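Long-range contacts in THUMP domain-containing protein (Pyrococcus horikoshii, PDB 1VBK), which probably binds RNA through its THUMP domain and ATP through a ThiI-type domain, as do relatives in tRNA thiolation and thiamine biosynthesis: residues A[180-185]-A[255-260]; A[206-211]-A[245-250]; A[219-224]-A[238-243]; A[169-174]-A[198-203]. All blocks are in the same frame, centred on the assembly; numbering follows the deposited sequence.

Interaction 1: residues A[180-185]-A[255-260]; sequences GRMIGI and GVKGVI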
# COMPACT_ATOMS: atom_id res chain seq x y z
N GLY A 180 -1.09 -0.34 7.48
CA GLY A 180 -1.26 -0.85 6.13
C GLY A 180 -2.16 -2.05 5.93
O GLY A 180 -2.81 -2.53 6.86
N ARG A 181 -2.19 -2.53 4.69
CA ARG A 181 -3.03 -3.67 4.32
C ARG A 181 -2.23 -4.79 3.65
O ARG A 181 -1.39 -4.54 2.79
CB ARG A 181 -4.14 -3.19 3.38
CG ARG A 181 -4.83 -4.29 2.59
CD ARG A 181 -5.78 -3.69 1.57
NE ARG A 181 -6.93 -3.07 2.23
CZ ARG A 181 -7.77 -2.23 1.64
NH1 ARG A 181 -7.58 -1.87 0.37
NH2 ARG A 181 -8.80 -1.75 2.31
N MET A 182 -2.52 -6.02 4.04
CA MET A 182 -1.86 -7.19 3.49
C MET A 182 -2.88 -8.30 3.27
O MET A 182 -3.98 -8.23 3.80
CB MET A 182 -0.80 -7.73 4.46
CG MET A 182 0.26 -6.74 4.89
SD MET A 182 1.49 -7.58 5.89
CE MET A 182 2.68 -6.28 6.14
N ILE A 183 -2.52 -9.30 2.47
CA ILE A 183 -3.42 -10.42 2.28
C ILE A 183 -2.83 -11.50 3.17
O ILE A 183 -1.62 -11.53 3.39
CB ILE A 183 -3.46 -10.95 0.82
CG1 ILE A 183 -2.07 -11.40 0.38
CG2 ILE A 183 -4.03 -9.88 -0.11
CD1 ILE A 183 -2.04 -12.11 -0.97
N GLY A 184 -3.68 -12.37 3.70
CA GLY A 184 -3.20 -13.44 4.54
C GLY A 184 -3.64 -14.74 3.93
O GLY A 184 -4.83 -14.96 3.71
N ILE A 185 -2.68 -15.61 3.61
CA ILE A 185 -3.02 -16.89 3.01
C ILE A 185 -3.48 -17.80 4.14
O ILE A 185 -2.68 -18.25 4.96
CB ILE A 185 -1.81 -17.53 2.29
CG1 ILE A 185 -1.24 -16.54 1.26
CG2 ILE A 185 -2.25 -18.81 1.58
CD1 ILE A 185 -2.24 -16.07 0.22
N GLY A 255 -4.32 -2.63 -3.53
CA GLY A 255 -3.14 -1.94 -3.04
C GLY A 255 -2.50 -2.60 -1.83
O GLY A 255 -2.07 -1.93 -0.91
N VAL A 256 -2.46 -3.93 -1.85
CA VAL A 256 -1.87 -4.72 -0.78
C VAL A 256 -0.35 -4.49 -0.74
O VAL A 256 0.31 -4.51 -1.77
CB VAL A 256 -2.16 -6.23 -1.03
CG1 VAL A 256 -1.37 -7.09 -0.07
CG2 VAL A 256 -3.66 -6.49 -0.88
N LYS A 257 0.18 -4.28 0.46
CA LYS A 257 1.61 -4.02 0.64
C LYS A 257 2.41 -5.23 1.11
O LYS A 257 3.64 -5.18 1.19
CB LYS A 257 1.81 -2.87 1.63
CG LYS A 257 1.33 -3.19 3.03
CD LYS A 257 1.44 -2.00 3.98
CE LYS A 257 2.89 -1.64 4.27
NZ LYS A 257 2.96 -0.50 5.22
N GLY A 258 1.71 -6.31 1.44
CA GLY A 258 2.41 -7.49 1.92
C GLY A 258 1.56 -8.74 1.93
O GLY A 258 0.34 -8.68 1.80
N VAL A 259 2.22 -9.88 2.07
CA VAL A 259 1.55 -11.18 2.11
C VAL A 259 1.98 -11.90 3.38
O VAL A 259 3.16 -11.89 3.73
CB VAL A 259 1.92 -12.04 0.88
CG1 VAL A 259 1.31 -13.43 1.01
CG2 VAL A 259 1.43 -11.36 -0.40
N ILE A 260 1.02 -12.50 4.06
CA ILE A 260 1.27 -13.22 5.31
C ILE A 260 1.03 -14.72 5.15
O ILE A 260 -0.00 -15.14 4.64
CB ILE A 260 0.32 -12.70 6.43
CG1 ILE A 260 0.58 -11.21 6.66
CG2 ILE A 260 0.53 -13.51 7.71
CD1 ILE A 260 -0.58 -10.50 7.35
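Ile183 takes the crowded rotamer, with CG1 between its backbone N and carbonyl carbon (chi1 59°), while Val256 and Val259 each set CG1 anti to their own N and so turn CG2 toward Ile183. Ile183 and Val259 lie on neighbouring parallel strands, 181-185 and 258-260, inside the five-stranded parallel sheet of a Rossmann-like ThiI domain; Val256 is in the turn that leads from helix 244-254 into the second strand. Lys257 N gives a nearly straight bond to Arg181 O (2.8 Å, 173°), whereas Gly258 N, 3.8 Å from Arg181 O, is buried without a partner. The parallel pairing continues from Ile183 N to Gly258 O (3.0 Å), Ile260 N to Ile183 O and Ile185 N to Ile260 O.

Two faces result. On one, Ile183 and Val259 run side by side, CG1 to CG2 at 3.6 Å, beneath Ile251 of helix 244-254. On the other, Met182 crosses Ile260 at about a right angle, SD to CG1 at 3.8 Å, with Met198 of helix 189-200 covering both. Gly258 brings no side chain to this second face. The tightest carbon contact joins Ile183 CG2 to Val256 CG2, at 3.5 Å.

Interaction 2: residues A[206-211]-A[245-250]; sequences IPVYIG and DRVLKL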
# COMPACT_ATOMS: atom_id res chain seq x y z
N ILE A 206 -6.69 -9.09 4.54
CA ILE A 206 -7.71 -9.64 3.67
C ILE A 206 -7.40 -11.13 3.62
O ILE A 206 -6.38 -11.54 3.05
CB ILE A 206 -7.63 -9.06 2.23
CG1 ILE A 206 -7.93 -7.56 2.25
CG2 ILE A 206 -8.62 -9.79 1.33
CD1 ILE A 206 -7.83 -6.91 0.88
N PRO A 207 -8.25 -11.97 4.23
CA PRO A 207 -7.98 -13.41 4.22
C PRO A 207 -8.22 -14.00 2.83
O PRO A 207 -9.23 -13.70 2.19
CB PRO A 207 -8.95 -13.95 5.26
CG PRO A 207 -10.13 -13.03 5.10
CD PRO A 207 -9.48 -11.67 4.99
N VAL A 208 -7.30 -14.83 2.38
CA VAL A 208 -7.42 -15.45 1.07
C VAL A 208 -7.26 -16.96 1.14
O VAL A 208 -6.32 -17.47 1.76
CB VAL A 208 -6.35 -14.91 0.07
CG1 VAL A 208 -6.46 -15.65 -1.27
CG2 VAL A 208 -6.54 -13.42 -0.14
N TYR A 209 -8.21 -17.66 0.53
CA TYR A 209 -8.16 -19.11 0.49
C TYR A 209 -7.82 -19.50 -0.94
O TYR A 209 -8.56 -19.18 -1.87
CB TYR A 209 -9.52 -19.72 0.85
CG TYR A 209 -9.58 -21.21 0.62
CD1 TYR A 209 -8.91 -22.09 1.47
CD2 TYR A 209 -10.31 -21.74 -0.45
CE1 TYR A 209 -8.96 -23.47 1.26
CE2 TYR A 209 -10.36 -23.12 -0.67
CZ TYR A 209 -9.68 -23.97 0.19
OH TYR A 209 -9.74 -25.33 -0.01
N ILE A 210 -6.69 -20.17 -1.12
CA ILE A 210 -6.28 -20.60 -2.45
C ILE A 210 -6.70 -22.06 -2.63
O ILE A 210 -6.04 -22.97 -2.15
CB ILE A 210 -4.75 -20.47 -2.64
CG1 ILE A 210 -4.32 -19.02 -2.41
CG2 ILE A 210 -4.35 -20.89 -4.05
CD1 ILE A 210 -2.83 -18.80 -2.46
N GLY A 211 -7.83 -22.26 -3.30
CA GLY A 211 -8.32 -23.61 -3.50
C GLY A 211 -9.68 -23.62 -4.15
O GLY A 211 -10.09 -22.65 -4.78
N ASP A 245 -3.26 -16.33 -10.42
CA ASP A 245 -3.49 -15.08 -11.13
C ASP A 245 -4.49 -14.21 -10.37
O ASP A 245 -4.34 -12.99 -10.31
CB ASP A 245 -3.97 -15.35 -12.57
CG ASP A 245 -5.16 -16.29 -12.63
OD1 ASP A 245 -5.52 -16.87 -11.59
OD2 ASP A 245 -5.74 -16.46 -13.72
N ARG A 246 -5.49 -14.84 -9.76
CA ARG A 246 -6.50 -14.11 -8.99
C ARG A 246 -5.90 -13.47 -7.74
O ARG A 246 -6.36 -12.42 -7.28
CB ARG A 246 -7.64 -15.06 -8.59
CG ARG A 246 -8.39 -15.67 -9.78
CD ARG A 246 -9.11 -14.60 -10.60
NE ARG A 246 -10.00 -13.79 -9.77
CZ ARG A 246 -10.73 -12.76 -10.21
NH1 ARG A 246 -10.68 -12.41 -11.49
NH2 ARG A 246 -11.49 -12.08 -9.37
N VAL A 247 -4.87 -14.10 -7.17
CA VAL A 247 -4.21 -13.56 -5.99
C VAL A 247 -3.45 -12.28 -6.37
O VAL A 247 -3.50 -11.27 -5.67
CB VAL A 247 -3.22 -14.58 -5.38
CG1 VAL A 247 -2.50 -13.96 -4.19
CG2 VAL A 247 -3.97 -15.84 -4.95
N LEU A 248 -2.73 -12.34 -7.49
CA LEU A 248 -1.98 -11.18 -7.96
C LEU A 248 -2.95 -10.05 -8.29
O LEU A 248 -2.68 -8.89 -8.01
CB LEU A 248 -1.15 -11.54 -9.20
CG LEU A 248 -0.01 -12.53 -8.97
CD1 LEU A 248 0.60 -12.95 -10.30
CD2 LEU A 248 1.04 -11.89 -8.07
N LYS A 249 -4.09 -10.40 -8.88
CA LYS A 249 -5.10 -9.40 -9.21
C LYS A 249 -5.59 -8.71 -7.94
O LYS A 249 -5.77 -7.49 -7.92
CB LYS A 249 -6.28 -10.04 -9.94
CG LYS A 249 -7.39 -9.07 -10.31
CD LYS A 249 -8.50 -9.76 -11.11
CE LYS A 249 -9.67 -8.83 -11.38
NZ LYS A 249 -9.25 -7.61 -12.13
N LEU A 250 -5.81 -9.49 -6.89
CA LEU A 250 -6.28 -8.97 -5.61
C LEU A 250 -5.25 -8.00 -5.03
O LEU A 250 -5.59 -6.92 -4.53
CB LEU A 250 -6.51 -10.12 -4.63
CG LEU A 250 -7.33 -9.88 -3.36
CD1 LEU A 250 -8.79 -9.58 -3.73
CD2 LEU A 250 -7.26 -11.12 -2.48
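Strand 206-210 and the helical turns 245-250 run almost antiparallel, at 165° between their N-to-C directions, with axes 10.2 Å apart at closest approach. That separation is right for a helix lying on a sheet, and no backbone bond crosses it. The helix satisfies its backbone internally, Leu250 N bonding to Arg246 O. It belongs to helix 244-254, which leads from edge strand 239-241 back over the sheet to strand 258-260: a beta-alpha-beta crossover of a Rossmann-like domain.

Ile206 and Val208 direct their CB atoms at the helix, and Val247 and Leu250, one turn apart, point theirs back. Leu250 holds CG anti to its N (chi1 -165°), stretching the side chain out from the helix, so it meets Val208 tip to tip; CD2 comes within 3.4 Å of Val208 CG2, tighter than ordinary van der Waals contact. The same CD2 lies 4.3 Å from Ile206 CG2. At the far end of the strand, Ile210 sets CG1 anti to its carbonyl carbon (chi1 -58°) and extends CD1 toward Val247 CG2, 4.0 Å away, the two side chains crossing at about a right angle. Ile183 of the adjoining strand also packs on Val247. The opposite face of the strand, with Pro207 and Tyr209, is covered by helix 215-228.

Everything that touches here is a methyl or methylene group. Nothing directional fixes the helix on this strand; the contact itself is shape fit between branched aliphatic groups, while Asp245 and Arg246 stay on the solvent side.

Interaction 3: residues A[219-224]-A[238-243]; sequences KVRSLW and LVVAES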
# COMPACT_ATOMS: atom_id res chain seq x y z
N LYS A 219 -13.72 -25.84 6.42
CA LYS A 219 -12.85 -25.78 7.59
C LYS A 219 -12.21 -24.40 7.69
O LYS A 219 -12.04 -23.86 8.79
CB LYS A 219 -11.77 -26.86 7.48
CG LYS A 219 -10.54 -26.64 8.35
CD LYS A 219 -10.88 -26.60 9.83
CE LYS A 219 -9.62 -26.40 10.66
NZ LYS A 219 -9.89 -26.35 12.13
N VAL A 220 -11.87 -23.81 6.54
CA VAL A 220 -11.27 -22.49 6.53
C VAL A 220 -12.28 -21.41 6.90
O VAL A 220 -11.95 -20.48 7.63
CB VAL A 220 -10.64 -22.17 5.16
CG1 VAL A 220 -10.20 -20.71 5.10
CG2 VAL A 220 -9.45 -23.08 4.92
N ARG A 221 -13.50 -21.53 6.39
CA ARG A 221 -14.52 -20.54 6.72
C ARG A 221 -14.76 -20.49 8.23
O ARG A 221 -15.02 -19.42 8.78
CB ARG A 221 -15.84 -20.85 5.99
CG ARG A 221 -15.81 -20.58 4.49
CD ARG A 221 -17.19 -20.75 3.87
NE ARG A 221 -17.20 -20.53 2.43
CZ ARG A 221 -16.92 -19.38 1.83
NH1 ARG A 221 -16.60 -18.31 2.55
NH2 ARG A 221 -16.98 -19.28 0.51
N SER A 222 -14.67 -21.64 8.89
CA SER A 222 -14.87 -21.68 10.33
C SER A 222 -13.68 -21.03 11.04
O SER A 222 -13.82 -20.45 12.12
CB SER A 222 -15.08 -23.12 10.81
OG SER A 222 -14.01 -23.97 10.42
N LEU A 223 -12.50 -21.13 10.44
CA LEU A 223 -11.31 -20.51 11.01
C LEU A 223 -11.47 -19.00 10.91
O LEU A 223 -11.17 -18.27 11.85
CB LEU A 223 -10.05 -20.95 10.26
CG LEU A 223 -9.60 -22.40 10.42
CD1 LEU A 223 -8.38 -22.66 9.55
CD2 LEU A 223 -9.27 -22.68 11.88
N TRP A 224 -11.94 -18.54 9.75
CA TRP A 224 -12.13 -17.12 9.55
C TRP A 224 -13.20 -16.55 10.48
O TRP A 224 -13.08 -15.42 10.95
CB TRP A 224 -12.51 -16.82 8.09
CG TRP A 224 -12.74 -15.36 7.87
CD1 TRP A 224 -13.88 -14.77 7.41
CD2 TRP A 224 -11.86 -14.29 8.23
NE1 TRP A 224 -13.77 -13.40 7.47
CE2 TRP A 224 -12.53 -13.08 7.97
CE3 TRP A 224 -10.55 -14.24 8.74
CZ2 TRP A 224 -11.95 -11.83 8.21
CZ3 TRP A 224 -9.98 -13.00 8.99
CH2 TRP A 224 -10.68 -11.81 8.72
N LEU A 238 -13.75 -13.41 3.53
CA LEU A 238 -12.85 -14.41 2.99
C LEU A 238 -12.90 -14.40 1.47
O LEU A 238 -13.97 -14.45 0.88
CB LEU A 238 -13.23 -15.80 3.50
CG LEU A 238 -12.36 -16.95 2.98
CD1 LEU A 238 -10.94 -16.78 3.49
CD2 LEU A 238 -12.93 -18.29 3.44
N VAL A 239 -11.73 -14.33 0.85
CA VAL A 239 -11.63 -14.31 -0.60
C VAL A 239 -11.12 -15.67 -1.08
O VAL A 239 -10.08 -16.14 -0.63
CB VAL A 239 -10.65 -13.23 -1.09
CG1 VAL A 239 -10.45 -13.34 -2.60
CG2 VAL A 239 -11.17 -11.85 -0.72
N VAL A 240 -11.86 -16.29 -1.99
CA VAL A 240 -11.46 -17.58 -2.53
C VAL A 240 -10.84 -17.35 -3.90
O VAL A 240 -11.49 -16.80 -4.79
CB VAL A 240 -12.69 -18.53 -2.68
CG1 VAL A 240 -12.23 -19.90 -3.15
CG2 VAL A 240 -13.43 -18.63 -1.36
N ALA A 241 -9.58 -17.74 -4.06
CA ALA A 241 -8.89 -17.57 -5.34
C ALA A 241 -8.68 -18.93 -5.98
O ALA A 241 -7.98 -19.78 -5.44
CB ALA A 241 -7.55 -16.87 -5.12
N GLU A 242 -9.29 -19.13 -7.14
CA GLU A 242 -9.21 -20.40 -7.87
C GLU A 242 -7.82 -20.68 -8.45
O GLU A 242 -7.50 -21.83 -8.73
CB GLU A 242 -10.24 -20.43 -9.00
CG GLU A 242 -10.00 -19.40 -10.10
CD GLU A 242 -10.59 -18.03 -9.79
OE1 GLU A 242 -10.53 -17.60 -8.62
OE2 GLU A 242 -11.11 -17.39 -10.73
N SER A 243 -7.02 -19.63 -8.63
CA SER A 243 -5.67 -19.78 -9.18
C SER A 243 -4.80 -18.61 -8.73
O SER A 243 -5.31 -17.62 -8.22
CB SER A 243 -5.73 -19.86 -10.71
OG SER A 243 -6.63 -18.91 -11.23
O HOH W 1 -16.49 -15.55 1.31
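Leu238 stands at the mouth of strand 239-241, where the chain comes back from helix 215-228 to close the beta-alpha-beta unit that began with strand 204-210. It carries most of this contact. Its CB faces Trp224, whose CD1 is 4.1 Å away; the two side chains overlap while pointing opposite ways, and the indole keeps its N-H for Gly236 O just upstream. Further out, with CG anti to the backbone N (chi1 179°, chi2 64°), Leu238 reaches toward the helix, its CD2 between Val220 and Arg221. Val220 CG1 meets that methyl at 4.0 Å, and Arg221 passes obliquely alongside, CG and NH1 each 3.8 Å from CD2.

The carbonyl of Leu238 is bound as well, through water. The water donates to Leu238 O at 2.8 Å and accepts from Arg221 NH1 at 3.0 Å, sitting in the plane of the guanidinium at its edge. Arg221 is extended from CG to NE, which is what carries its charged end across to the strand at the border of the contact.

Val239 turns to the other face of the sheet, where Leu250 of helix 244-254 receives it. Val240 returns to the helix side and packs on Tyr209 of the neighbouring strand. There the contact with the helix runs out in a loose approach to Arg221, the side chains crossing nearly perpendicular, with Val240 CG2 4.1 Å from Arg221 NH2.

Interaction 4: residues A[169-174]-A[198-203]; sequences KGWGGL and MMKRGV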
# COMPACT_ATOMS: atom_id res chain seq x y z
N LYS A 169 -7.76 -5.64 31.02
CA LYS A 169 -6.58 -5.61 30.17
C LYS A 169 -6.96 -5.88 28.71
O LYS A 169 -7.64 -6.86 28.40
CB LYS A 169 -5.57 -6.65 30.66
CG LYS A 169 -4.23 -6.66 29.92
CD LYS A 169 -3.29 -7.70 30.54
CE LYS A 169 -1.95 -7.74 29.82
NZ LYS A 169 -1.02 -8.75 30.41
N GLY A 170 -6.53 -4.99 27.82
CA GLY A 170 -6.81 -5.16 26.41
C GLY A 170 -5.72 -6.02 25.80
O GLY A 170 -4.88 -6.55 26.52
N TRP A 171 -5.72 -6.16 24.48
CA TRP A 171 -4.70 -6.97 23.81
C TRP A 171 -3.46 -6.18 23.47
O TRP A 171 -2.45 -6.75 23.08
CB TRP A 171 -5.25 -7.58 22.52
CG TRP A 171 -5.88 -8.92 22.73
CD1 TRP A 171 -7.19 -9.18 23.00
CD2 TRP A 171 -5.21 -10.18 22.69
NE1 TRP A 171 -7.38 -10.54 23.14
CE2 TRP A 171 -6.18 -11.17 22.96
CE3 TRP A 171 -3.89 -10.57 22.46
CZ2 TRP A 171 -5.87 -12.53 23.00
CZ3 TRP A 171 -3.57 -11.93 22.51
CH2 TRP A 171 -4.56 -12.89 22.77
N GLY A 172 -3.53 -4.86 23.63
CA GLY A 172 -2.39 -4.04 23.29
C GLY A 172 -2.27 -4.05 21.78
O GLY A 172 -3.28 -4.14 21.08
N GLY A 173 -1.05 -3.98 21.26
CA GLY A 173 -0.87 -3.99 19.82
C GLY A 173 -1.17 -2.63 19.22
O GLY A 173 -1.07 -1.60 19.90
N LEU A 174 -1.55 -2.61 17.94
CA LEU A 174 -1.86 -1.36 17.24
C LEU A 174 -3.21 -1.48 16.54
O LEU A 174 -3.62 -2.56 16.13
CB LEU A 174 -0.75 -1.05 16.23
CG LEU A 174 0.65 -0.86 16.83
CD1 LEU A 174 1.69 -0.82 15.73
CD2 LEU A 174 0.69 0.44 17.65
N MET A 198 -0.55 -10.60 13.01
CA MET A 198 -0.32 -9.43 12.17
C MET A 198 -1.40 -8.36 12.36
O MET A 198 -1.11 -7.17 12.31
CB MET A 198 -0.23 -9.84 10.70
CG MET A 198 0.99 -10.70 10.38
SD MET A 198 2.53 -9.88 10.82
CE MET A 198 2.61 -8.61 9.56
N MET A 199 -2.64 -8.79 12.57
CA MET A 199 -3.71 -7.82 12.80
C MET A 199 -3.38 -7.06 14.10
O MET A 199 -3.58 -5.85 14.19
CB MET A 199 -5.06 -8.52 12.94
CG MET A 199 -5.59 -9.08 11.63
SD MET A 199 -7.30 -9.65 11.76
CE MET A 199 -7.03 -11.32 12.30
N LYS A 200 -2.84 -7.79 15.07
CA LYS A 200 -2.47 -7.22 16.36
C LYS A 200 -1.40 -6.14 16.18
O LYS A 200 -1.28 -5.23 17.00
CB LYS A 200 -1.95 -8.32 17.30
CG LYS A 200 -1.52 -7.85 18.69
CD LYS A 200 -1.09 -9.04 19.55
CE LYS A 200 -0.56 -8.62 20.91
NZ LYS A 200 0.68 -7.79 20.81
N ARG A 201 -0.62 -6.25 15.11
CA ARG A 201 0.42 -5.27 14.82
C ARG A 201 -0.15 -4.13 13.96
O ARG A 201 0.59 -3.39 13.31
CB ARG A 201 1.60 -5.95 14.10
CG ARG A 201 2.30 -7.00 14.96
CD ARG A 201 3.33 -7.79 14.15
NE ARG A 201 4.44 -6.96 13.68
CZ ARG A 201 5.48 -6.59 14.42
NH1 ARG A 201 5.57 -6.97 15.69
NH2 ARG A 201 6.44 -5.85 13.89
N GLY A 202 -1.47 -4.01 13.97
CA GLY A 202 -2.14 -2.95 13.23
C GLY A 202 -2.34 -3.15 11.74
O GLY A 202 -2.69 -2.20 11.03
N VAL A 203 -2.14 -4.36 11.26
CA VAL A 203 -2.31 -4.64 9.84
C VAL A 203 -3.72 -5.07 9.47
O VAL A 203 -4.28 -5.99 10.08
CB VAL A 203 -1.33 -5.72 9.35
CG1 VAL A 203 -1.54 -6.01 7.87
CG2 VAL A 203 0.11 -5.28 9.61
O HOH W 2 -0.09 -7.46 24.09
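Lys200, the residue with the most surface buried here, lies in the last turn leading out of helix 189-200, which a Schellman motif ends with Gly202 as its C-prime residue. Gly202 N reaches back to Met199 O, and Val203 N to Met198 O. The carbonyl of Lys200 goes instead to the linker 169-174, which leaves the N-terminal part of the protein, its backbone bonded to Gly70, Ile71 and Val72, and here meets the first helix of the ThiI-type domain. Leu174 N donates to Lys200 O at 2.8 Å, in the carbonyl plane and fairly straight (158°). Gly173, without a side chain and with positive phi (78°), brings its CA to 3.1 Å from Lys200 O.

Leu174 comes next in buried surface. Its CB rests over Gly202, its CD1 is 3.7 Å from Arg201 O, and its own carbonyl receives a CA-H...O contact from Gly202 CA at 3.3 Å.

The Lys200 side chain, extended until a bend at chi4, runs back toward Trp171. Its CE comes to 3.4 Å from Trp171 O and 4.2 Å from Trp171 CE3, at the ring edge, while Phe196 meets the ring edge-to-face and Arg304 makes a cation-pi contact with it. Tyr297 OH is the main partner of the ammonium group. A water adds a weaker link: it donates to Trp171 O at 2.7 Å and accepts weakly from Lys200 NZ at 3.4 Å.

Interactions 1, 2 and 3 all belong to one parallel sheet and are nested along the chain, 3 inside 2 and 2 inside 1. Interaction 1 is the buried core, strand against strand through backbone bonds; interaction 2 lays a helix on one face by aliphatic contact alone, and interaction 3 lays another on the opposite face, ending in an arginine and a water near the edge. Gly184 ties interactions 1 and 2 through probable backbone bonds to Ile206 and Val208, as Tyr209 does 2 and 3 through Val239 and Ala241. Interaction 4, a mixed junction of one backbone bond, a water bridge and a lysine side chain, lies nearest interaction 1, touching it through Met198 and Val203 and crossing it along the chain.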